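Local coordinates for protein ribosomal silencing factor RsfS (Bacillus halodurans, PDB 2O5A) that probably silences ribosomes by binding protein uL14 of the large subunit, which would keep the 30S and 50S subunits apart and repress translation, at residues A[43-48]-A[74-79]; A[38-43]-A[87-92]; A[64-69]-A[78-83]. All coordinates share one frame; numbering follows the deposited sequence.

Interaction 1. Residues A[43-48]-A[74-79]. With MN (manganese (II) ion), chain C.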
loop_
_atom_site.group_PDB
_atom_site.type_symbol
_atom_site.label_atom_id
_atom_site.label_comp_id
_atom_site.label_asym_id
_atom_site.label_seq_id
_atom_site.Cartn_x
_atom_site.Cartn_y
_atom_site.Cartn_z
ATOM N N ASN A 43 5.190 -12.002 -15.345
ATOM C CA ASN A 43 6.469 -11.623 -15.932
ATOM C C ASN A 43 6.323 -10.700 -17.137
ATOM O O ASN A 43 7.316 -10.263 -17.717
ATOM C CB ASN A 43 7.252 -12.874 -16.324
ATOM C CG ASN A 43 7.480 -13.805 -15.147
ATOM O OD1 ASN A 43 7.860 -13.367 -14.064
ATOM N ND2 ASN A 43 7.246 -15.094 -15.358
ATOM N N SER A 44 5.082 -10.411 -17.509
ATOM C CA SER A 44 4.800 -9.529 -18.636
ATOM C C SER A 44 3.407 -8.959 -18.428
ATOM O O SER A 44 2.623 -9.498 -17.648
ATOM C CB SER A 44 4.845 -10.301 -19.955
ATOM O OG SER A 44 3.728 -11.165 -20.084
ATOM N N GLU A 45 3.093 -7.872 -19.121
ATOM C CA GLU A 45 1.783 -7.257 -18.979
ATOM C C GLU A 45 0.685 -8.180 -19.490
ATOM O O GLU A 45 -0.464 -8.088 -19.054
ATOM C CB GLU A 45 1.756 -5.912 -19.704
ATOM C CG GLU A 45 2.503 -4.835 -18.930
ATOM C CD GLU A 45 2.577 -3.512 -19.652
ATOM O OE1 GLU A 45 3.309 -2.627 -19.163
ATOM O OE2 GLU A 45 1.912 -3.354 -20.696
ATOM N N LYS A 46 1.040 -9.079 -20.404
ATOM C CA LYS A 46 0.070 -10.029 -20.943
ATOM C C LYS A 46 -0.216 -11.106 -19.904
ATOM O O LYS A 46 -1.347 -11.577 -19.782
ATOM C CB LYS A 46 0.604 -10.696 -22.214
ATOM C CG LYS A 46 -0.321 -11.786 -22.753
ATOM C CD LYS A 46 0.351 -12.612 -23.832
ATOM C CE LYS A 46 -0.575 -13.703 -24.343
ATOM N NZ LYS A 46 0.088 -14.560 -25.364
ATOM N N GLN A 47 0.813 -11.500 -19.160
ATOM C CA GLN A 47 0.645 -12.529 -18.141
ATOM C C GLN A 47 -0.106 -11.966 -16.943
ATOM O O GLN A 47 -0.889 -12.667 -16.312
ATOM C CB GLN A 47 2.000 -13.063 -17.672
ATOM C CG GLN A 47 1.913 -14.449 -17.044
ATOM C CD GLN A 47 3.018 -14.716 -16.045
ATOM O OE1 GLN A 47 4.075 -14.087 -16.085
ATOM N NE2 GLN A 47 2.785 -15.665 -15.147
ATOM N N VAL A 48 0.147 -10.699 -16.631
ATOM C CA VAL A 48 -0.518 -10.050 -15.507
ATOM C C VAL A 48 -2.019 -9.960 -15.766
ATOM O O VAL A 48 -2.827 -10.189 -14.865
ATOM C CB VAL A 48 0.040 -8.632 -15.273
ATOM C CG1 VAL A 48 -0.820 -7.894 -14.258
ATOM C CG2 VAL A 48 1.476 -8.719 -14.783
ATOM N N GLN A 74 -3.308 -1.080 -17.894
ATOM C CA GLN A 74 -1.877 -0.851 -17.742
ATOM C C GLN A 74 -1.113 -2.127 -17.394
ATOM O O GLN A 74 0.045 -2.291 -17.776
ATOM C CB GLN A 74 -1.635 0.220 -16.675
ATOM C CG GLN A 74 -0.915 1.444 -17.213
ATOM C CD GLN A 74 -1.464 1.893 -18.555
ATOM O OE1 GLN A 74 -2.572 2.425 -18.642
ATOM N NE2 GLN A 74 -0.691 1.674 -19.612
ATOM N N ALA A 75 -1.773 -3.024 -16.670
ATOM C CA ALA A 75 -1.180 -4.300 -16.278
ATOM C C ALA A 75 0.151 -4.168 -15.543
ATOM O O ALA A 75 1.078 -4.944 -15.780
ATOM C CB ALA A 75 -1.007 -5.185 -17.509
ATOM N N ARG A 76 0.248 -3.187 -14.654
ATOM C CA ARG A 76 1.464 -2.980 -13.872
ATOM C C ARG A 76 1.135 -3.357 -12.436
ATOM O O ARG A 76 1.949 -3.944 -11.723
ATOM C CB ARG A 76 1.909 -1.519 -13.943
ATOM C CG ARG A 76 2.196 -1.019 -15.350
ATOM C CD ARG A 76 3.295 -1.823 -16.034
ATOM N NE ARG A 76 4.578 -1.723 -15.341
ATOM C CZ ARG A 76 5.728 -2.176 -15.831
ATOM N NH1 ARG A 76 5.755 -2.758 -17.022
ATOM N NH2 ARG A 76 6.848 -2.044 -15.134
ATOM N N TRP A 77 -0.079 -3.007 -12.029
ATOM C CA TRP A 77 -0.572 -3.295 -10.693
ATOM C C TRP A 77 -2.091 -3.387 -10.756
ATOM O O TRP A 77 -2.789 -2.378 -10.657
ATOM C CB TRP A 77 -0.160 -2.193 -9.720
ATOM C CG TRP A 77 -0.626 -2.418 -8.314
ATOM C CD1 TRP A 77 -1.383 -3.457 -7.848
ATOM C CD2 TRP A 77 -0.385 -1.565 -7.191
ATOM N NE1 TRP A 77 -1.626 -3.303 -6.507
ATOM C CE2 TRP A 77 -1.025 -2.148 -6.079
ATOM C CE3 TRP A 77 0.313 -0.363 -7.023
ATOM C CZ2 TRP A 77 -0.986 -1.571 -4.812
ATOM C CZ3 TRP A 77 0.349 0.209 -5.764
ATOM C CH2 TRP A 77 -0.299 -0.394 -4.677
ATOM N N VAL A 78 -2.591 -4.604 -10.928
ATOM C CA VAL A 78 -4.025 -4.837 -11.008
ATOM C C VAL A 78 -4.576 -5.230 -9.644
ATOM O O VAL A 78 -4.075 -6.157 -9.005
ATOM C CB VAL A 78 -4.349 -5.959 -12.014
ATOM C CG1 VAL A 78 -5.852 -6.107 -12.164
ATOM C CG2 VAL A 78 -3.709 -5.652 -13.354
ATOM N N LEU A 79 -5.607 -4.520 -9.205
ATOM C CA LEU A 79 -6.233 -4.794 -7.920
ATOM C C LEU A 79 -7.635 -5.336 -8.158
ATOM O O LEU A 79 -8.461 -4.686 -8.799
ATOM C CB LEU A 79 -6.291 -3.513 -7.076
ATOM C CG LEU A 79 -6.809 -3.602 -5.636
ATOM C CD1 LEU A 79 -6.370 -2.369 -4.864
ATOM C CD2 LEU A 79 -8.324 -3.739 -5.623
HETATM MN MN MN C . 2.959 -0.971 -20.232
#

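Interaction 2. Residues A[38-43]-A[87-92]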
loop_
_atom_site.group_PDB
_atom_site.type_symbol
_atom_site.label_atom_id
_atom_site.label_comp_id
_atom_site.label_asym_id
_atom_site.label_seq_id
_atom_site.Cartn_x
_atom_site.Cartn_y
_atom_site.Cartn_z
ATOM N N LEU A 38 -4.172 -11.192 -1.201
ATOM C CA LEU A 38 -3.383 -12.151 -1.968
ATOM C C LEU A 38 -2.467 -11.444 -2.966
ATOM O O LEU A 38 -2.934 -10.688 -3.819
ATOM C CB LEU A 38 -4.315 -13.117 -2.709
ATOM C CG LEU A 38 -3.690 -14.293 -3.472
ATOM C CD1 LEU A 38 -2.990 -15.235 -2.500
ATOM C CD2 LEU A 38 -4.777 -15.033 -4.235
ATOM N N ILE A 39 -1.164 -11.702 -2.851
ATOM C CA ILE A 39 -0.167 -11.097 -3.722
ATOM C C ILE A 39 0.563 -12.083 -4.623
ATOM O O ILE A 39 0.833 -13.227 -4.250
ATOM C CB ILE A 39 0.857 -10.313 -2.901
ATOM C CG1 ILE A 39 0.091 -9.554 -1.816
ATOM C CG2 ILE A 39 1.696 -9.413 -3.813
ATOM C CD1 ILE A 39 0.894 -8.738 -0.897
ATOM N N CYS A 40 0.868 -11.613 -5.822
ATOM C CA CYS A 40 1.566 -12.403 -6.817
ATOM C C CYS A 40 1.965 -11.474 -7.946
ATOM O O CYS A 40 1.653 -10.281 -7.919
ATOM C CB CYS A 40 0.656 -13.510 -7.342
ATOM S SG CYS A 40 -0.829 -12.907 -8.175
ATOM N N HIS A 41 2.653 -12.017 -8.940
ATOM C CA HIS A 41 3.083 -11.193 -10.052
ATOM C C HIS A 41 3.201 -11.963 -11.356
ATOM O O HIS A 41 3.273 -13.193 -11.370
ATOM C CB HIS A 41 4.424 -10.536 -9.724
ATOM C CG HIS A 41 5.598 -11.456 -9.843
ATOM N ND1 HIS A 41 5.947 -12.069 -11.028
ATOM C CD2 HIS A 41 6.505 -11.871 -8.925
ATOM C CE1 HIS A 41 7.018 -12.814 -10.834
ATOM N NE2 HIS A 41 7.377 -12.714 -9.571
ATOM N N GLY A 42 3.214 -11.211 -12.451
ATOM C CA GLY A 42 3.351 -11.796 -13.772
ATOM C C GLY A 42 4.674 -11.317 -14.331
ATOM O O GLY A 42 5.224 -10.329 -13.846
ATOM N N ASN A 43 5.190 -12.002 -15.345
ATOM C CA ASN A 43 6.469 -11.623 -15.932
ATOM C C ASN A 43 6.323 -10.700 -17.137
ATOM O O ASN A 43 7.316 -10.263 -17.717
ATOM C CB ASN A 43 7.252 -12.874 -16.324
ATOM C CG ASN A 43 7.480 -13.805 -15.147
ATOM O OD1 ASN A 43 7.860 -13.367 -14.064
ATOM N ND2 ASN A 43 7.246 -15.094 -15.358
ATOM N N VAL A 87 -7.093 -9.274 -4.125
ATOM C CA VAL A 87 -5.926 -9.771 -4.838
ATOM C C VAL A 87 -5.131 -8.660 -5.512
ATOM O O VAL A 87 -5.698 -7.743 -6.107
ATOM C CB VAL A 87 -6.331 -10.800 -5.917
ATOM C CG1 VAL A 87 -5.089 -11.446 -6.518
ATOM C CG2 VAL A 87 -7.245 -11.851 -5.313
ATOM N N HIS A 88 -3.809 -8.758 -5.407
ATOM C CA HIS A 88 -2.905 -7.790 -6.016
ATOM C C HIS A 88 -1.997 -8.510 -7.003
ATOM O O HIS A 88 -1.134 -9.293 -6.607
ATOM C CB HIS A 88 -2.044 -7.102 -4.953
ATOM C CG HIS A 88 -2.805 -6.156 -4.075
ATOM N ND1 HIS A 88 -3.635 -6.585 -3.064
ATOM C CD2 HIS A 88 -2.854 -4.805 -4.056
ATOM C CE1 HIS A 88 -4.165 -5.537 -2.456
ATOM N NE2 HIS A 88 -3.706 -4.442 -3.042
ATOM N N VAL A 89 -2.196 -8.244 -8.288
ATOM C CA VAL A 89 -1.388 -8.870 -9.325
ATOM C C VAL A 89 -0.412 -7.847 -9.894
ATOM O O VAL A 89 -0.798 -6.969 -10.666
ATOM C CB VAL A 89 -2.273 -9.413 -10.473
ATOM C CG1 VAL A 89 -1.410 -10.108 -11.514
ATOM C CG2 VAL A 89 -3.309 -10.380 -9.915
ATOM N N PHE A 90 0.854 -7.961 -9.503
ATOM C CA PHE A 90 1.879 -7.042 -9.970
ATOM C C PHE A 90 2.649 -7.561 -11.173
ATOM O O PHE A 90 2.635 -8.754 -11.477
ATOM C CB PHE A 90 2.905 -6.753 -8.870
ATOM C CG PHE A 90 2.353 -6.021 -7.687
ATOM C CD1 PHE A 90 1.618 -6.691 -6.716
ATOM C CD2 PHE A 90 2.596 -4.662 -7.527
ATOM C CE1 PHE A 90 1.135 -6.019 -5.601
ATOM C CE2 PHE A 90 2.116 -3.979 -6.415
ATOM C CZ PHE A 90 1.386 -4.659 -5.449
ATOM N N HIS A 91 3.320 -6.639 -11.850
ATOM C CA HIS A 91 4.162 -6.969 -12.988
ATOM C C HIS A 91 5.524 -7.103 -12.317
ATOM O O HIS A 91 5.903 -6.249 -11.515
ATOM C CB HIS A 91 4.164 -5.822 -14.002
ATOM C CG HIS A 91 5.050 -6.060 -15.186
ATOM N ND1 HIS A 91 6.425 -6.109 -15.090
ATOM C CD2 HIS A 91 4.758 -6.260 -16.493
ATOM C CE1 HIS A 91 6.940 -6.327 -16.287
ATOM N NE2 HIS A 91 5.952 -6.424 -17.154
ATOM N N LYS A 92 6.248 -8.170 -12.626
ATOM C CA LYS A 92 7.548 -8.404 -12.005
ATOM C C LYS A 92 8.432 -7.159 -11.909
ATOM O O LYS A 92 9.303 -7.082 -11.043
ATOM C CB LYS A 92 8.296 -9.518 -12.749
ATOM C CG LYS A 92 9.333 -9.032 -13.745
ATOM C CD LYS A 92 10.043 -10.202 -14.403
ATOM C CE LYS A 92 11.400 -9.785 -14.942
ATOM N NZ LYS A 92 11.292 -8.690 -15.942
#

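Interaction 3. Residues A[64-69]-A[78-83]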
loop_
_atom_site.group_PDB
_atom_site.type_symbol
_atom_site.label_atom_id
_atom_site.label_comp_id
_atom_site.label_asym_id
_atom_site.label_seq_id
_atom_site.Cartn_x
_atom_site.Cartn_y
_atom_site.Cartn_z
ATOM N N ILE A 64 -19.357 -14.500 -7.281
ATOM C CA ILE A 64 -18.806 -13.600 -6.277
ATOM C C ILE A 64 -18.721 -12.188 -6.844
ATOM O O ILE A 64 -18.133 -11.967 -7.900
ATOM C CB ILE A 64 -17.402 -14.063 -5.837
ATOM C CG1 ILE A 64 -17.491 -15.470 -5.243
ATOM C CG2 ILE A 64 -16.824 -13.093 -4.816
ATOM C CD1 ILE A 64 -16.182 -16.220 -5.254
ATOM N N GLU A 65 -19.226 -11.219 -6.122
ATOM C CA GLU A 65 -19.257 -9.891 -6.615
ATOM C C GLU A 65 -17.941 -9.235 -6.535
ATOM O O GLU A 65 -17.380 -9.129 -5.497
ATOM C CB GLU A 65 -20.228 -9.048 -5.842
ATOM C CG GLU A 65 -21.492 -9.747 -5.375
ATOM C CD GLU A 65 -22.582 -9.824 -6.425
ATOM O OE1 GLU A 65 -23.120 -10.917 -6.668
ATOM O OE2 GLU A 65 -22.907 -8.790 -6.994
ATOM N N ILE A 66 -17.467 -8.751 -7.667
ATOM C CA ILE A 66 -16.183 -8.065 -7.727
ATOM C C ILE A 66 -16.452 -6.606 -7.385
ATOM O O ILE A 66 -17.091 -5.884 -8.151
ATOM C CB ILE A 66 -15.544 -8.146 -9.133
ATOM C CG1 ILE A 66 -15.245 -9.605 -9.489
ATOM C CG2 ILE A 66 -14.253 -7.340 -9.170
ATOM C CD1 ILE A 66 -14.688 -9.799 -10.883
ATOM N N LYS A 67 -15.966 -6.184 -6.225
ATOM C CA LYS A 67 -16.169 -4.820 -5.766
ATOM C C LYS A 67 -15.292 -3.819 -6.506
ATOM O O LYS A 67 -15.736 -2.716 -6.831
ATOM C CB LYS A 67 -15.911 -4.746 -4.260
ATOM C CG LYS A 67 -16.736 -5.751 -3.474
ATOM C CD LYS A 67 -16.809 -5.401 -2.002
ATOM C CE LYS A 67 -17.849 -6.262 -1.307
ATOM N NZ LYS A 67 -18.193 -5.743 0.042
ATOM N N ARG A 68 -14.051 -4.208 -6.775
ATOM C CA ARG A 68 -13.125 -3.335 -7.483
ATOM C C ARG A 68 -12.196 -4.084 -8.426
ATOM O O ARG A 68 -11.918 -5.268 -8.247
ATOM C CB ARG A 68 -12.272 -2.537 -6.491
ATOM C CG ARG A 68 -12.967 -1.348 -5.851
ATOM C CD ARG A 68 -11.970 -0.538 -5.040
ATOM N NE ARG A 68 -11.477 -1.279 -3.881
ATOM C CZ ARG A 68 -10.335 -1.013 -3.254
ATOM N NH1 ARG A 68 -9.556 -0.026 -3.673
ATOM N NH2 ARG A 68 -9.972 -1.734 -2.202
ATOM N N LEU A 69 -11.726 -3.365 -9.436
ATOM C CA LEU A 69 -10.799 -3.892 -10.426
ATOM C C LEU A 69 -10.153 -2.663 -11.044
ATOM O O LEU A 69 -10.784 -1.932 -11.807
ATOM C CB LEU A 69 -11.538 -4.711 -11.486
ATOM C CG LEU A 69 -10.628 -5.449 -12.472
ATOM C CD1 LEU A 69 -11.297 -6.733 -12.931
ATOM C CD2 LEU A 69 -10.299 -4.546 -13.648
ATOM N N VAL A 78 -2.591 -4.604 -10.928
ATOM C CA VAL A 78 -4.025 -4.837 -11.008
ATOM C C VAL A 78 -4.576 -5.230 -9.644
ATOM O O VAL A 78 -4.075 -6.157 -9.005
ATOM C CB VAL A 78 -4.349 -5.959 -12.014
ATOM C CG1 VAL A 78 -5.852 -6.107 -12.164
ATOM C CG2 VAL A 78 -3.709 -5.652 -13.354
ATOM N N LEU A 79 -5.607 -4.520 -9.205
ATOM C CA LEU A 79 -6.233 -4.794 -7.920
ATOM C C LEU A 79 -7.635 -5.336 -8.158
ATOM O O LEU A 79 -8.461 -4.686 -8.799
ATOM C CB LEU A 79 -6.291 -3.513 -7.076
ATOM C CG LEU A 79 -6.809 -3.602 -5.636
ATOM C CD1 LEU A 79 -6.370 -2.369 -4.864
ATOM C CD2 LEU A 79 -8.324 -3.739 -5.623
ATOM N N ILE A 80 -7.891 -6.538 -7.654
ATOM C CA ILE A 80 -9.193 -7.171 -7.804
ATOM C C ILE A 80 -9.811 -7.331 -6.425
ATOM O O ILE A 80 -9.392 -8.189 -5.646
ATOM C CB ILE A 80 -9.066 -8.565 -8.451
ATOM C CG1 ILE A 80 -8.300 -8.459 -9.768
ATOM C CG2 ILE A 80 -10.448 -9.153 -8.701
ATOM C CD1 ILE A 80 -6.826 -8.171 -9.602
ATOM N N ASP A 81 -10.799 -6.500 -6.121
ATOM C CA ASP A 81 -11.465 -6.549 -4.827
ATOM C C ASP A 81 -12.607 -7.563 -4.857
ATOM O O ASP A 81 -13.628 -7.342 -5.510
ATOM C CB ASP A 81 -12.021 -5.172 -4.467
ATOM C CG ASP A 81 -12.287 -5.019 -2.983
ATOM O OD1 ASP A 81 -12.534 -6.046 -2.314
ATOM O OD2 ASP A 81 -12.261 -3.872 -2.488
ATOM N N LEU A 82 -12.431 -8.673 -4.146
ATOM C CA LEU A 82 -13.448 -9.715 -4.094
ATOM C C LEU A 82 -14.200 -9.685 -2.766
ATOM O O LEU A 82 -14.964 -10.600 -2.456
ATOM C CB LEU A 82 -12.810 -11.092 -4.290
ATOM C CG LEU A 82 -12.040 -11.320 -5.595
ATOM C CD1 LEU A 82 -11.388 -12.696 -5.561
ATOM C CD2 LEU A 82 -12.979 -11.204 -6.786
ATOM N N GLY A 83 -13.979 -8.630 -1.989
ATOM C CA GLY A 83 -14.642 -8.506 -0.706
ATOM C C GLY A 83 -13.745 -8.891 0.454
ATOM O O GLY A 83 -12.824 -8.153 0.812
#

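Interaction 1. Residues A[43-48]-A[74-79]
Glu45 reaches across to Arg76 and, with the same carboxylate, holds a manganese ion. Its CG lies anti to the carbonyl carbon (chi1 -75°) and the chain runs extended beyond it, carrying the carboxylate past Ala75 to the ion, which Glu45 OE1 binds at 2.0 Å, with Glu45 OE2 further off at 2.6 Å. Arg76 leaves the backbone heading away from the helix, but bends at chi2 and chi3 bring its guanidinium back. Arg76 NH1 then gives a hydrogen bond of 3.3 Å to Glu45 OE1, the charged link of a salt bridge. The oxygen receives it on its anti lone pair and lies near the guanidinium plane, while the two flat groups stand almost perpendicular, 87° apart. Metal and arginine thus draw on one oxygen, which would probably polarise it. All this happens where helix 45-61 starts, with Ser44 as N-cap: Ser44 OG accepts from Gln47 N at 3.1 Å. The helix packs here on the loop leading into strand 77-81 of the mixed sheet. Ala75 CB fits against the first turn, 3.6 Å from Glu45 CB. One turn further on, Val48 CG1 meets Val78 CG2 at 3.8 Å, and Val89 of the neighbouring strand also touches Val48.

Interaction 2. Residues A[38-43]-A[87-92]
Leu38 to Gly42 and Val87 to His91 pair as parallel neighbours in the middle of the mixed five-stranded sheet, their segment axes 29° apart. The ladder is made of backbone hydrogen bonds alternating between the strands: His88 N to Leu38 O, Cys40 N to His88 O at 3.2 Å, Phe90 N to Cys40 O at 2.9 Å, and Gly42 N to Phe90 O, the last less certain because the acceptor is crowded in the model. Lys92 N to Gly42 O carries the pairing one residue past the end of strand 85-91.

Apolar contacts divide between the two faces. On the face that takes the helices, Leu38 and Val87 lie side by side and point the same way, Leu38 CB 4.1 Å from Val87 CG2. Cys40 SG sits between its backbone N and carbonyl carbon (chi1 62°) and touches Val89 CG2 at 3.9 Å. Helices 4-16 and 45-61 close over this layer. On the other face Ile39 CG2 comes obliquely to Phe90 CE1 at 3.9 Å, and the Phe90 ring stacks on Trp77 of the next strand.

Contacts with flat polar groups gather at the C-terminal ends. The Lys92 side chain crosses that of Asn43 at about a right angle, Lys92 CD 3.9 Å from Asn43 OD1; nearer the backbone, Lys92 CB makes a CH-pi contact over one face of the His41 ring, 4.2 Å from its centroid.

Interaction 3. Residues A[64-69]-A[78-83]
A beta hairpin joins strands 68-70 and 77-81, and a classic beta bulge marks its open end: Lys67 and Arg68 both face Asp81. Lys67 N gives the stronger hydrogen bond to Asp81 O, at 2.7 Å, while that from Arg68 N to the same oxygen is weak. Asp81 N returns a bond to Arg68 O, completing the antiparallel hydrogen-bonded pair.

The side chains of this pair leave the sheet on the same face and form a salt bridge. Asp81 CG is anti to the backbone N (chi1 -160°), which swings the carboxylate across to the Arg68 side chain; the two cross obliquely, and the arginine bends at chi3 to turn its guanidinium side-on. Arg68 NE and NH2 both grip Asp81 OD2, at 3.0 and 3.1 Å. The oxygen lies near the guanidinium plane, but the two flat groups are 65° apart: Arg68 NE meets the anti lone pair of Asp81 OD2, while NH2 approaches the same oxygen from above the carboxylate plane. Leu79 CD2 lies over one guanidinium face, 4.1 Å from Arg68 CZ, and Lys102 of the second subunit packs nearby.

Strand 68-70 is an outermost strand of the mixed sheet within its chain. A methionine in place of Arg68 has no N-H to offer Asp81 OD2 and would probably leave the charge of the buried carboxylate without its mate. The other carboxylate oxygen closes an Asx turn, with Gly83 N bonded to Asp81 OD1 at 3.0 Å; the backbone angles of Gly83 themselves call for glycine. Beyond the strand ends, on the side of helix 45-61, Ile66 and Leu82 lie side by side, Ile66 CG1 3.9 Å from Leu82 CD2. Ile66 CG2 also meets Ile80 CG2 at 4.2 Å, and Leu55 of helix 45-61 touches Leu82.

The three contacts share one mixed sheet, ordered 22-26, 36-42, 85-91, 77-81, 68-70. Interaction 2 pairs its parallel central strands; interaction 3 adds the strand outermost within this chain to 77-81, and interaction 1 sets the start of helix 45-61 against the entry to that strand. Along the chain, strand 36-42 leads through Asn43, common to interactions 1 and 2, into the helix, then to the hairpin and back to 85-91. Centres of interactions 1 and 2 are about 7 Å apart, those of 1 and 3 about 16 Å, those of 2 and 3 about 14 Å. Backbone hydrogen bonds between 77-81 and 85-91 tie all three into one sheet, and interactions 1 and 3 touch the second subunit.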